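Local coordinates for protein omega-class glutathione S-transferase (Bombyx mori, PDB 3WD6) that binds glutathione and probably works as a glutathione transferase and as a glutathione-dependent dehydroascorbate reductase, at residues Asp21-Phe26 with Arg31-Arg36; Val58-Asp61 with Lys65-Trp68; Trp68-Thr71 with Phe75-Val78; Thr71-Ala74 with Pro79-Glu82. All blocks are in the same frame, centred on the assembly; numbering follows the deposited sequence.

Contact 1. Residues Asp21-Phe26 with Arg31-Arg36; sequences DPLPPF and RVYNMR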
loop_
_atom_site.group_PDB
_atom_site.type_symbol
_atom_site.label_atom_id
_atom_site.label_comp_id
_atom_site.label_asym_id
_atom_site.label_seq_id
_atom_site.Cartn_x
_atom_site.Cartn_y
_atom_site.Cartn_z
ATOM N N ASP A 21 -0.083 -25.051 -6.368
ATOM C CA ASP A 21 -1.244 -24.438 -6.976
ATOM C C ASP A 21 -0.980 -24.199 -8.457
ATOM O O ASP A 21 0.140 -23.866 -8.850
ATOM C CB ASP A 21 -1.585 -23.132 -6.263
ATOM C CG ASP A 21 -2.334 -23.361 -4.955
ATOM O OD1 ASP A 21 -3.160 -24.307 -4.892
ATOM O OD2 ASP A 21 -2.106 -22.592 -3.995
ATOM N N PRO A 22 -2.010 -24.389 -9.290
ATOM C CA PRO A 22 -1.863 -24.124 -10.724
ATOM C C PRO A 22 -1.881 -22.610 -11.024
ATOM O O PRO A 22 -2.560 -21.837 -10.323
ATOM C CB PRO A 22 -3.111 -24.790 -11.343
ATOM C CG PRO A 22 -3.848 -25.473 -10.197
ATOM C CD PRO A 22 -3.375 -24.821 -8.936
ATOM N N LEU A 23 -1.138 -22.208 -12.052
ATOM C CA LEU A 23 -1.125 -20.838 -12.560
ATOM C C LEU A 23 -2.332 -20.591 -13.474
ATOM O O LEU A 23 -2.406 -21.162 -14.560
ATOM C CB LEU A 23 0.160 -20.625 -13.371
ATOM C CG LEU A 23 0.386 -19.328 -14.148
ATOM C CD1 LEU A 23 0.063 -18.139 -13.262
ATOM C CD2 LEU A 23 1.829 -19.225 -14.694
ATOM N N PRO A 24 -3.276 -19.734 -13.054
ATOM C CA PRO A 24 -4.439 -19.450 -13.916
ATOM C C PRO A 24 -4.014 -18.855 -15.267
ATOM O O PRO A 24 -3.177 -17.951 -15.310
ATOM C CB PRO A 24 -5.228 -18.410 -13.111
ATOM C CG PRO A 24 -4.746 -18.592 -11.673
ATOM C CD PRO A 24 -3.306 -18.973 -11.791
ATOM N N PRO A 25 -4.574 -19.370 -16.370
ATOM C CA PRO A 25 -4.194 -18.897 -17.712
ATOM C C PRO A 25 -4.548 -17.423 -17.924
ATOM O O PRO A 25 -5.599 -16.994 -17.453
ATOM C CB PRO A 25 -5.039 -19.774 -18.652
ATOM C CG PRO A 25 -6.163 -20.325 -17.790
ATOM C CD PRO A 25 -5.599 -20.436 -16.405
ATOM N N PHE A 26 -3.696 -16.665 -18.613
ATOM C CA PHE A 26 -4.014 -15.276 -18.947
ATOM C C PHE A 26 -5.299 -15.244 -19.787
ATOM O O PHE A 26 -5.525 -16.135 -20.610
ATOM C CB PHE A 26 -2.845 -14.643 -19.699
ATOM C CG PHE A 26 -2.996 -13.154 -19.950
ATOM C CD1 PHE A 26 -2.612 -12.221 -18.982
ATOM C CD2 PHE A 26 -3.495 -12.680 -21.170
ATOM C CE1 PHE A 26 -2.734 -10.853 -19.222
ATOM C CE2 PHE A 26 -3.623 -11.311 -21.409
ATOM C CZ PHE A 26 -3.235 -10.405 -20.434
ATOM N N ARG A 31 -3.796 -8.203 -14.894
ATOM C CA ARG A 31 -3.777 -9.010 -13.684
ATOM C C ARG A 31 -2.728 -8.534 -12.690
ATOM O O ARG A 31 -1.564 -8.277 -13.054
ATOM C CB ARG A 31 -3.499 -10.471 -14.031
ATOM C CG ARG A 31 -3.007 -11.295 -12.830
ATOM C CD ARG A 31 -2.648 -12.703 -13.248
ATOM N NE ARG A 31 -3.786 -13.398 -13.853
ATOM C CZ ARG A 31 -3.715 -14.624 -14.358
ATOM N NH1 ARG A 31 -2.559 -15.276 -14.332
ATOM N NH2 ARG A 31 -4.786 -15.194 -14.890
ATOM N N VAL A 32 -3.125 -8.453 -11.423
ATOM C CA VAL A 32 -2.180 -8.114 -10.366
ATOM C C VAL A 32 -1.828 -9.345 -9.542
ATOM O O VAL A 32 -2.728 -9.967 -8.963
ATOM C CB VAL A 32 -2.780 -7.066 -9.386
ATOM C CG1 VAL A 32 -1.745 -6.633 -8.331
ATOM C CG2 VAL A 32 -3.309 -5.858 -10.150
ATOM N N TYR A 33 -0.538 -9.685 -9.472
ATOM C CA TYR A 33 -0.073 -10.653 -8.470
ATOM C C TYR A 33 0.067 -9.909 -7.146
ATOM O O TYR A 33 0.869 -8.968 -7.021
ATOM C CB TYR A 33 1.237 -11.358 -8.897
ATOM C CG TYR A 33 1.005 -12.174 -10.146
ATOM C CD1 TYR A 33 0.441 -13.440 -10.068
ATOM C CD2 TYR A 33 1.279 -11.651 -11.413
ATOM C CE1 TYR A 33 0.185 -14.183 -11.205
ATOM C CE2 TYR A 33 1.022 -12.395 -12.565
ATOM C CZ TYR A 33 0.474 -13.657 -12.448
ATOM O OH TYR A 33 0.201 -14.405 -13.569
ATOM N N ASN A 34 -0.727 -10.330 -6.166
ATOM C CA ASN A 34 -0.961 -9.544 -4.959
ATOM C C ASN A 34 -0.824 -10.405 -3.713
ATOM O O ASN A 34 -0.798 -11.644 -3.819
ATOM C CB ASN A 34 -2.407 -9.023 -5.047
ATOM C CG ASN A 34 -2.785 -8.084 -3.917
ATOM O OD1 ASN A 34 -2.065 -7.123 -3.604
ATOM N ND2 ASN A 34 -3.942 -8.348 -3.304
ATOM N N MET A 35 -0.722 -9.771 -2.540
ATOM C CA MET A 35 -1.209 -10.429 -1.331
ATOM C C MET A 35 -1.940 -9.418 -0.461
ATOM O O MET A 35 -1.481 -8.286 -0.284
ATOM C CB MET A 35 -0.150 -11.246 -0.599
ATOM C CG MET A 35 0.539 -10.551 0.510
ATOM S SD MET A 35 -0.218 -10.759 2.158
ATOM C CE MET A 35 1.190 -10.123 3.102
ATOM N N ARG A 36 -3.098 -9.850 0.046
ATOM C CA ARG A 36 -4.146 -8.960 0.540
ATOM C C ARG A 36 -3.633 -7.956 1.577
ATOM O O ARG A 36 -4.122 -6.818 1.653
ATOM C CB ARG A 36 -5.328 -9.783 1.090
ATOM C CG ARG A 36 -6.552 -8.965 1.542
ATOM C CD ARG A 36 -7.411 -8.538 0.359
ATOM N NE ARG A 36 -8.567 -7.728 0.760
ATOM C CZ ARG A 36 -8.496 -6.481 1.239
ATOM N NH1 ARG A 36 -7.312 -5.881 1.418
ATOM N NH2 ARG A 36 -9.618 -5.831 1.540
#
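R31 meets the 21-26 loop end-on, with both terminal nitrogens of its guanidinium turned to a single acceptor, the carbonyl oxygen of P24. The bond from R31 NH1 to P24 O is 2.9 Å long and fairly straight, 156° at the hydrogen. R31 NH2 reaches P24 O at 3.2 Å from above the carbonyl plane, on the same face as NH1, while the oxygen lies nearly in the guanidinium plane. One arginine thus takes up two carbonyls of the irregular P24-P25 segment, firmly at P24 and weakly at P25, where R31 NH2 is again the donor. The bend at chi3 (-59°) directs the end of R31 to the loop, and its CG lies over the rim of one face of the Y33 ring. R31 NH1 also donates to Y33 OH (3.0 Å), whose strongest partner is E82. L23 crosses Y33 at about a right angle, and its CD1 comes in at the ring edge, 3.7 Å from Y33 OH. A leucine in place of R31 would probably leave P24 O without its two donors and E56, the salt-bridge partner of NE, without its mate. The strand 31-34 runs between 56-60 and 80-82 in the thioredoxin-like sheet, and the loop that leads to it from 16-17 also brings L23 against K72 of helix 69-72.

Contact 2. Residues Val58-Asp61 with Lys65-Trp68; sequences VNID and KPEW. With GSH (glutathione), chain J.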
loop_
_atom_site.group_PDB
_atom_site.type_symbol
_atom_site.label_atom_id
_atom_site.label_comp_id
_atom_site.label_asym_id
_atom_site.label_seq_id
_atom_site.Cartn_x
_atom_site.Cartn_y
_atom_site.Cartn_z
ATOM N N VAL A 58 -4.670 -12.028 -8.532
ATOM C CA VAL A 58 -4.222 -13.357 -8.125
ATOM C C VAL A 58 -3.427 -13.231 -6.826
ATOM O O VAL A 58 -2.377 -12.587 -6.799
ATOM C CB VAL A 58 -3.360 -14.060 -9.212
ATOM C CG1 VAL A 58 -2.732 -15.348 -8.636
ATOM C CG2 VAL A 58 -4.209 -14.385 -10.433
ATOM N N ASN A 59 -3.936 -13.817 -5.744
ATOM C CA ASN A 59 -3.273 -13.695 -4.442
ATOM C C ASN A 59 -2.202 -14.751 -4.202
ATOM O O ASN A 59 -2.364 -15.909 -4.586
ATOM C CB ASN A 59 -4.302 -13.674 -3.322
ATOM C CG ASN A 59 -5.038 -12.358 -3.263
ATOM O OD1 ASN A 59 -4.443 -11.290 -3.504
ATOM N ND2 ASN A 59 -6.335 -12.413 -2.962
ATOM N N ILE A 60 -1.102 -14.350 -3.581
ATOM C CA ILE A 60 0.049 -15.238 -3.442
ATOM C C ILE A 60 0.424 -15.462 -1.992
ATOM O O ILE A 60 0.686 -14.500 -1.267
ATOM C CB ILE A 60 1.304 -14.657 -4.122
ATOM C CG1 ILE A 60 1.068 -14.423 -5.628
ATOM C CG2 ILE A 60 2.485 -15.541 -3.853
ATOM C CD1 ILE A 60 0.797 -15.678 -6.445
ATOM N N ASP A 61 0.454 -16.732 -1.587
ATOM C CA ASP A 61 0.985 -17.150 -0.288
ATOM C C ASP A 61 2.500 -16.912 -0.283
ATOM O O ASP A 61 3.232 -17.527 -1.060
ATOM C CB ASP A 61 0.663 -18.632 -0.072
ATOM C CG ASP A 61 0.980 -19.104 1.329
ATOM O OD1 ASP A 61 2.123 -18.889 1.778
ATOM O OD2 ASP A 61 0.087 -19.693 1.981
ATOM N N LYS A 65 5.523 -20.022 -1.439
ATOM C CA LYS A 65 5.322 -19.396 -2.749
ATOM C C LYS A 65 5.075 -20.409 -3.848
ATOM O O LYS A 65 5.700 -21.480 -3.869
ATOM C CB LYS A 65 6.522 -18.528 -3.138
ATOM C CG LYS A 65 6.638 -17.239 -2.347
ATOM C CD LYS A 65 7.871 -16.435 -2.768
ATOM C CE LYS A 65 8.191 -15.377 -1.714
ATOM N NZ LYS A 65 9.457 -14.648 -1.989
ATOM N N PRO A 66 4.157 -20.073 -4.773
ATOM C CA PRO A 66 3.994 -20.884 -5.983
ATOM C C PRO A 66 5.314 -20.964 -6.752
ATOM O O PRO A 66 6.091 -19.995 -6.849
ATOM C CB PRO A 66 2.946 -20.111 -6.792
ATOM C CG PRO A 66 2.145 -19.384 -5.761
ATOM C CD PRO A 66 3.164 -18.988 -4.697
ATOM N N GLU A 67 5.558 -22.150 -7.286
ATOM C CA GLU A 67 6.752 -22.433 -8.052
ATOM C C GLU A 67 6.942 -21.443 -9.225
ATOM O O GLU A 67 8.079 -21.023 -9.517
ATOM C CB GLU A 67 6.669 -23.889 -8.537
ATOM C CG GLU A 67 5.296 -24.288 -9.171
ATOM C CD GLU A 67 4.209 -24.734 -8.163
ATOM O OE1 GLU A 67 4.531 -24.983 -6.972
ATOM O OE2 GLU A 67 3.022 -24.854 -8.583
ATOM N N TRP A 68 5.831 -21.046 -9.862
ATOM C CA TRP A 68 5.862 -20.206 -11.078
ATOM C C TRP A 68 5.915 -18.683 -10.850
ATOM O O TRP A 68 5.777 -17.904 -11.799
ATOM C CB TRP A 68 4.656 -20.533 -11.964
ATOM C CG TRP A 68 3.415 -20.646 -11.166
ATOM C CD1 TRP A 68 2.800 -21.795 -10.778
ATOM C CD2 TRP A 68 2.652 -19.566 -10.604
ATOM N NE1 TRP A 68 1.685 -21.505 -10.026
ATOM C CE2 TRP A 68 1.571 -20.143 -9.901
ATOM C CE3 TRP A 68 2.774 -18.169 -10.633
ATOM C CZ2 TRP A 68 0.602 -19.371 -9.236
ATOM C CZ3 TRP A 68 1.816 -17.400 -9.967
ATOM C CH2 TRP A 68 0.745 -18.008 -9.275
HETATM N N1 GSH J . 10.283 -2.658 -3.394
HETATM C CA1 GSH J . 9.170 -3.590 -3.612
HETATM C C1 GSH J . 7.922 -2.888 -4.138
HETATM O O11 GSH J . 7.066 -3.504 -4.871
HETATM O O12 GSH J . 7.752 -1.649 -3.861
HETATM C CB1 GSH J . 8.896 -4.324 -2.306
HETATM C CG1 GSH J . 7.648 -5.141 -2.203
HETATM C CD1 GSH J . 7.618 -6.136 -1.070
HETATM O OE1 GSH J . 8.394 -6.062 -0.123
HETATM N N2 GSH J . 6.663 -7.202 -1.084
HETATM C CA2 GSH J . 6.702 -8.150 0.034
HETATM C C2 GSH J . 7.133 -9.493 -0.517
HETATM O O2 GSH J . 6.659 -9.874 -1.581
HETATM C CB2 GSH J . 5.346 -8.282 0.631
HETATM S SG2 GSH J . 4.778 -7.022 1.713
HETATM N N3 GSH J . 8.077 -10.309 0.214
HETATM C CA3 GSH J . 8.486 -11.609 -0.320
HETATM C C3 GSH J . 8.892 -12.621 0.676
HETATM O O31 GSH J . 8.071 -12.991 1.558
HETATM O O32 GSH J . 10.047 -13.111 0.630
#
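I60 and P66 form the tight part of this contact, with CG2 of I60 set against CD of P66 at 3.6 Å. With chi1 at -59° that methyl stands anti to the backbone N of I60, and the other branch is left to carry CD1 to the W68 indole, where it lies 3.7 Å from CH2. The approach of I60 to the ring is oblique. P66 adds to the packing from its own side, since its CB sits over the rim of one indole face. V58 is a looser neighbour of the same ring, its CG1 being 4.4 Å from CH2 of W68. No hydrogen bond spans the two segments; the nearest polar feature is a CA-H...O contact of 3.3 Å between CA of K65 and O of D61.

The K65 end is the looser, partly exposed side. K65 passes D61 O with its CG at 3.7 Å, then extends to the ligand, where NZ makes a weak bond of 3.1 Å to O32 of the glutathione glycyl carboxylate. NZ is held more firmly by the carbonyl of A76. The carboxylate of D61 is buried and satisfied elsewhere: OD1 takes the N-H groups of I63 and D64, the former closing an Asx turn, and OD2 forms a salt bridge with R243. The strand 56-60 lies between 16-17 and 31-34, and L17 of the first and Y33 of the second also touch W68, so the turn that follows the strand folds back over the sheet before helix 69-72 begins.

Contact 3. Residues Trp68-Thr71 with Phe75-Val78; sequences WLTT and FAKV. With GSH (glutathione), chain J.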
loop_
_atom_site.group_PDB
_atom_site.type_symbol
_atom_site.label_atom_id
_atom_site.label_comp_id
_atom_site.label_asym_id
_atom_site.label_seq_id
_atom_site.Cartn_x
_atom_site.Cartn_y
_atom_site.Cartn_z
ATOM N N TRP A 68 5.831 -21.046 -9.862
ATOM C CA TRP A 68 5.862 -20.206 -11.078
ATOM C C TRP A 68 5.915 -18.683 -10.850
ATOM O O TRP A 68 5.777 -17.904 -11.799
ATOM C CB TRP A 68 4.656 -20.533 -11.964
ATOM C CG TRP A 68 3.415 -20.646 -11.166
ATOM C CD1 TRP A 68 2.800 -21.795 -10.778
ATOM C CD2 TRP A 68 2.652 -19.566 -10.604
ATOM N NE1 TRP A 68 1.685 -21.505 -10.026
ATOM C CE2 TRP A 68 1.571 -20.143 -9.901
ATOM C CE3 TRP A 68 2.774 -18.169 -10.633
ATOM C CZ2 TRP A 68 0.602 -19.371 -9.236
ATOM C CZ3 TRP A 68 1.816 -17.400 -9.967
ATOM C CH2 TRP A 68 0.745 -18.008 -9.275
ATOM N N LEU A 69 6.122 -18.255 -9.608
ATOM C CA LEU A 69 6.060 -16.833 -9.286
ATOM C C LEU A 69 7.147 -16.012 -9.963
ATOM O O LEU A 69 6.847 -14.981 -10.591
ATOM C CB LEU A 69 6.111 -16.609 -7.775
ATOM C CG LEU A 69 6.064 -15.144 -7.338
ATOM C CD1 LEU A 69 4.754 -14.493 -7.784
ATOM C CD2 LEU A 69 6.248 -15.037 -5.839
ATOM N N THR A 70 8.397 -16.462 -9.820
ATOM C CA THR A 70 9.557 -15.738 -10.358
ATOM C C THR A 70 9.468 -15.586 -11.869
ATOM O O THR A 70 10.169 -14.769 -12.476
ATOM C CB THR A 70 10.896 -16.428 -9.995
ATOM O OG1 THR A 70 10.742 -17.850 -10.093
ATOM C CG2 THR A 70 11.329 -16.068 -8.582
ATOM N N THR A 71 8.609 -16.399 -12.472
ATOM C CA THR A 71 8.273 -16.294 -13.887
ATOM C C THR A 71 7.529 -14.994 -14.187
ATOM O O THR A 71 7.657 -14.422 -15.278
ATOM C CB THR A 71 7.401 -17.499 -14.273
ATOM O OG1 THR A 71 8.254 -18.563 -14.722
ATOM C CG2 THR A 71 6.409 -17.143 -15.357
ATOM N N PHE A 75 11.919 -10.909 -8.555
ATOM C CA PHE A 75 12.471 -10.882 -7.197
ATOM C C PHE A 75 11.646 -11.688 -6.202
ATOM O O PHE A 75 11.834 -11.557 -4.985
ATOM C CB PHE A 75 12.615 -9.450 -6.689
ATOM C CG PHE A 75 13.311 -8.531 -7.651
ATOM C CD1 PHE A 75 14.236 -9.033 -8.569
ATOM C CD2 PHE A 75 13.036 -7.157 -7.646
ATOM C CE1 PHE A 75 14.877 -8.186 -9.462
ATOM C CE2 PHE A 75 13.672 -6.302 -8.538
ATOM C CZ PHE A 75 14.592 -6.817 -9.450
ATOM N N ALA A 76 10.745 -12.524 -6.714
ATOM C CA ALA A 76 9.800 -13.261 -5.862
ATOM C C ALA A 76 9.004 -12.352 -4.893
ATOM O O ALA A 76 8.676 -12.744 -3.772
ATOM C CB ALA A 76 10.504 -14.406 -5.105
ATOM N N LYS A 77 8.673 -11.152 -5.353
ATOM C CA LYS A 77 7.900 -10.215 -4.547
ATOM C C LYS A 77 6.550 -9.888 -5.165
ATOM O O LYS A 77 6.320 -10.147 -6.368
ATOM C CB LYS A 77 8.688 -8.921 -4.332
ATOM C CG LYS A 77 9.804 -9.053 -3.312
ATOM C CD LYS A 77 10.742 -7.860 -3.378
ATOM C CE LYS A 77 11.949 -8.085 -2.487
ATOM N NZ LYS A 77 12.940 -6.971 -2.599
ATOM N N VAL A 78 5.664 -9.330 -4.334
ATOM C CA VAL A 78 4.447 -8.667 -4.825
ATOM C C VAL A 78 4.577 -7.175 -4.539
ATOM O O VAL A 78 5.291 -6.784 -3.607
ATOM C CB VAL A 78 3.172 -9.213 -4.147
ATOM C CG1 VAL A 78 2.840 -10.611 -4.666
ATOM C CG2 VAL A 78 3.325 -9.206 -2.627
HETATM N N1 GSH J . 10.283 -2.658 -3.394
HETATM C CA1 GSH J . 9.170 -3.590 -3.612
HETATM C C1 GSH J . 7.922 -2.888 -4.138
HETATM O O11 GSH J . 7.066 -3.504 -4.871
HETATM O O12 GSH J . 7.752 -1.649 -3.861
HETATM C CB1 GSH J . 8.896 -4.324 -2.306
HETATM C CG1 GSH J . 7.648 -5.141 -2.203
HETATM C CD1 GSH J . 7.618 -6.136 -1.070
HETATM O OE1 GSH J . 8.394 -6.062 -0.123
HETATM N N2 GSH J . 6.663 -7.202 -1.084
HETATM C CA2 GSH J . 6.702 -8.150 0.034
HETATM C C2 GSH J . 7.133 -9.493 -0.517
HETATM O O2 GSH J . 6.659 -9.874 -1.581
HETATM C CB2 GSH J . 5.346 -8.282 0.631
HETATM S SG2 GSH J . 4.778 -7.022 1.713
HETATM N N3 GSH J . 8.077 -10.309 0.214
HETATM C CA3 GSH J . 8.486 -11.609 -0.320
HETATM C C3 GSH J . 8.892 -12.621 0.676
HETATM O O31 GSH J . 8.071 -12.991 1.558
HETATM O O32 GSH J . 10.047 -13.111 0.630
#
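Two torsions of L69, chi1 at 179° and chi2 at 62°, together bring its CD2 to the backbone of A76, 3.9 Å from the carbonyl O. T70 is turned differently: with chi1 at 39° its methyl lies anti to the carbonyl carbon, and CG2 comes 3.9 Å from CB of A76. The alanine is thus met by two side chains of one short helix, and no hydrogen bond crosses between the segments. A76 itself has left-handed backbone angles, which swing the chain from the helix towards the ligand.

Beyond A76 the chain pairs with the backbone of glutathione. V78 N donates to O2 of glutathione at 3.0 Å, and N2 of glutathione donates back to V78 O at 2.9 Å, a two-way pairing like that of antiparallel strands. V78 precedes the cis-proline P79, and such pairing by the residue before a cis-proline is characteristic of thioredoxin-like folds. CG2 of V78 lies 3.6 Å from the same glutathione O2, beside the bond. The loop 75-78 runs from helix 69-72 to strand 80-82, with F75 packed edge-to-face on Y90 of strand 87-90.

Contact 4. Residues Thr71-Ala74 with Pro79-Glu82; sequences TKSA and PAIE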
loop_
_atom_site.group_PDB
_atom_site.type_symbol
_atom_site.label_atom_id
_atom_site.label_comp_id
_atom_site.label_asym_id
_atom_site.label_seq_id
_atom_site.Cartn_x
_atom_site.Cartn_y
_atom_site.Cartn_z
ATOM N N THR A 71 8.609 -16.399 -12.472
ATOM C CA THR A 71 8.273 -16.294 -13.887
ATOM C C THR A 71 7.529 -14.994 -14.187
ATOM O O THR A 71 7.657 -14.422 -15.278
ATOM C CB THR A 71 7.401 -17.499 -14.273
ATOM O OG1 THR A 71 8.254 -18.563 -14.722
ATOM C CG2 THR A 71 6.409 -17.143 -15.357
ATOM N N LYS A 72 6.769 -14.530 -13.195
ATOM C CA LYS A 72 5.966 -13.319 -13.302
ATOM C C LYS A 72 6.617 -12.149 -12.568
ATOM O O LYS A 72 6.466 -10.985 -12.970
ATOM C CB LYS A 72 4.576 -13.569 -12.707
ATOM C CG LYS A 72 3.878 -14.781 -13.283
ATOM C CD LYS A 72 3.730 -14.658 -14.806
ATOM C CE LYS A 72 2.864 -15.779 -15.346
ATOM N NZ LYS A 72 2.882 -15.750 -16.818
ATOM N N SER A 73 7.329 -12.459 -11.487
ATOM C CA SER A 73 7.933 -11.432 -10.634
ATOM C C SER A 73 9.357 -11.843 -10.210
ATOM O O SER A 73 9.554 -12.575 -9.233
ATOM C CB SER A 73 7.038 -11.178 -9.406
ATOM O OG SER A 73 7.398 -9.980 -8.732
ATOM N N ALA A 74 10.345 -11.356 -10.948
ATOM C CA ALA A 74 11.714 -11.846 -10.822
ATOM C C ALA A 74 12.274 -11.881 -9.391
ATOM O O ALA A 74 13.040 -12.791 -9.050
ATOM C CB ALA A 74 12.654 -11.071 -11.760
ATOM N N PRO A 79 3.902 -6.325 -5.327
ATOM C CA PRO A 79 3.053 -6.706 -6.465
ATOM C C PRO A 79 3.843 -6.958 -7.761
ATOM O O PRO A 79 5.024 -6.568 -7.926
ATOM C CB PRO A 79 2.214 -5.439 -6.692
ATOM C CG PRO A 79 3.222 -4.300 -6.380
ATOM C CD PRO A 79 3.995 -4.853 -5.164
ATOM N N ALA A 80 3.158 -7.616 -8.685
ATOM C CA ALA A 80 3.538 -7.595 -10.085
ATOM C C ALA A 80 2.256 -7.477 -10.922
ATOM O O ALA A 80 1.223 -8.084 -10.567
ATOM C CB ALA A 80 4.303 -8.855 -10.461
ATOM N N ILE A 81 2.310 -6.703 -12.012
ATOM C CA ILE A 81 1.212 -6.706 -12.966
ATOM C C ILE A 81 1.591 -7.471 -14.247
ATOM O O ILE A 81 2.761 -7.483 -14.664
ATOM C CB ILE A 81 0.704 -5.267 -13.308
ATOM C CG1 ILE A 81 1.748 -4.492 -14.115
ATOM C CG2 ILE A 81 0.334 -4.512 -12.039
ATOM C CD1 ILE A 81 1.317 -3.055 -14.461
ATOM N N GLU A 82 0.600 -8.103 -14.865
ATOM C CA GLU A 82 0.798 -8.815 -16.122
ATOM C C GLU A 82 -0.091 -8.115 -17.143
ATOM O O GLU A 82 -1.325 -8.163 -17.040
ATOM C CB GLU A 82 0.410 -10.295 -15.976
ATOM C CG GLU A 82 0.701 -11.163 -17.210
ATOM C CD GLU A 82 0.792 -12.673 -16.869
ATOM O OE1 GLU A 82 1.331 -13.464 -17.682
ATOM O OE2 GLU A 82 0.324 -13.069 -15.778
#
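K72 and E82 meet through a salt bridge, with NZ of K72 2.9 Å from OE1 of E82. The donor comes to the syn side of that oxygen and stands 29° out of the carboxylate plane. A bend at chi2 (-58°) turns the lysine chain toward the strand, while E82 is extended beyond CG, and the two side chains meet at a slant. Neither charge depends on the other alone. NZ of K72 is shared with the carboxylate of D86, whose backbone N-H also binds E82 OE1, and E82 OE2 is hydrogen-bonded to the hydroxyl of Y33, with R31 NH1 as a long, weak ion pair.

The rest of the contact is closer to plain apolar packing. CB of S73 lies 3.7 Å from CB of A80, and OG of S73 is equally far from that methyl. OG is satisfied by the carbonyl of K77 and so ties down the loop that leads to the cis peptide bond before P79, whose ring touches glutathione. The carbonyl of K72 is taken by the hydroxyl of T88. A methionine in place of K72 would remove the ammonium group and is likely to leave the neighbouring carboxylates of E82 and D86 without the cation between them. The chemistry implies that a buried glutamate can be kept ionised, as seems likely here, by a lysine together with the D86 N-H and the Y33 hydroxyl.

Overall arrangement
Contacts 2 and 4 are buried, while contacts 1 and 3 are only partly so. Contacts 1, 2 and 4 all reach one sheet through the neighbouring strands 56-60, 31-34 and 80-82, whereas contact 3 shares helix 69-72 with contact 4 and W68 with contact 2. Contact 1, at the outer loop, is made by carbonyls and an arginine; contact 4, in the interior, by paired charges; contact 2 by apolar groups; contact 3, between its own segments, by little beyond methyl packing. Contacts 2 and 3 both hydrogen-bond the same glutathione, weakly from K65 and firmly from V78, and P79 of contact 4 touches it as well.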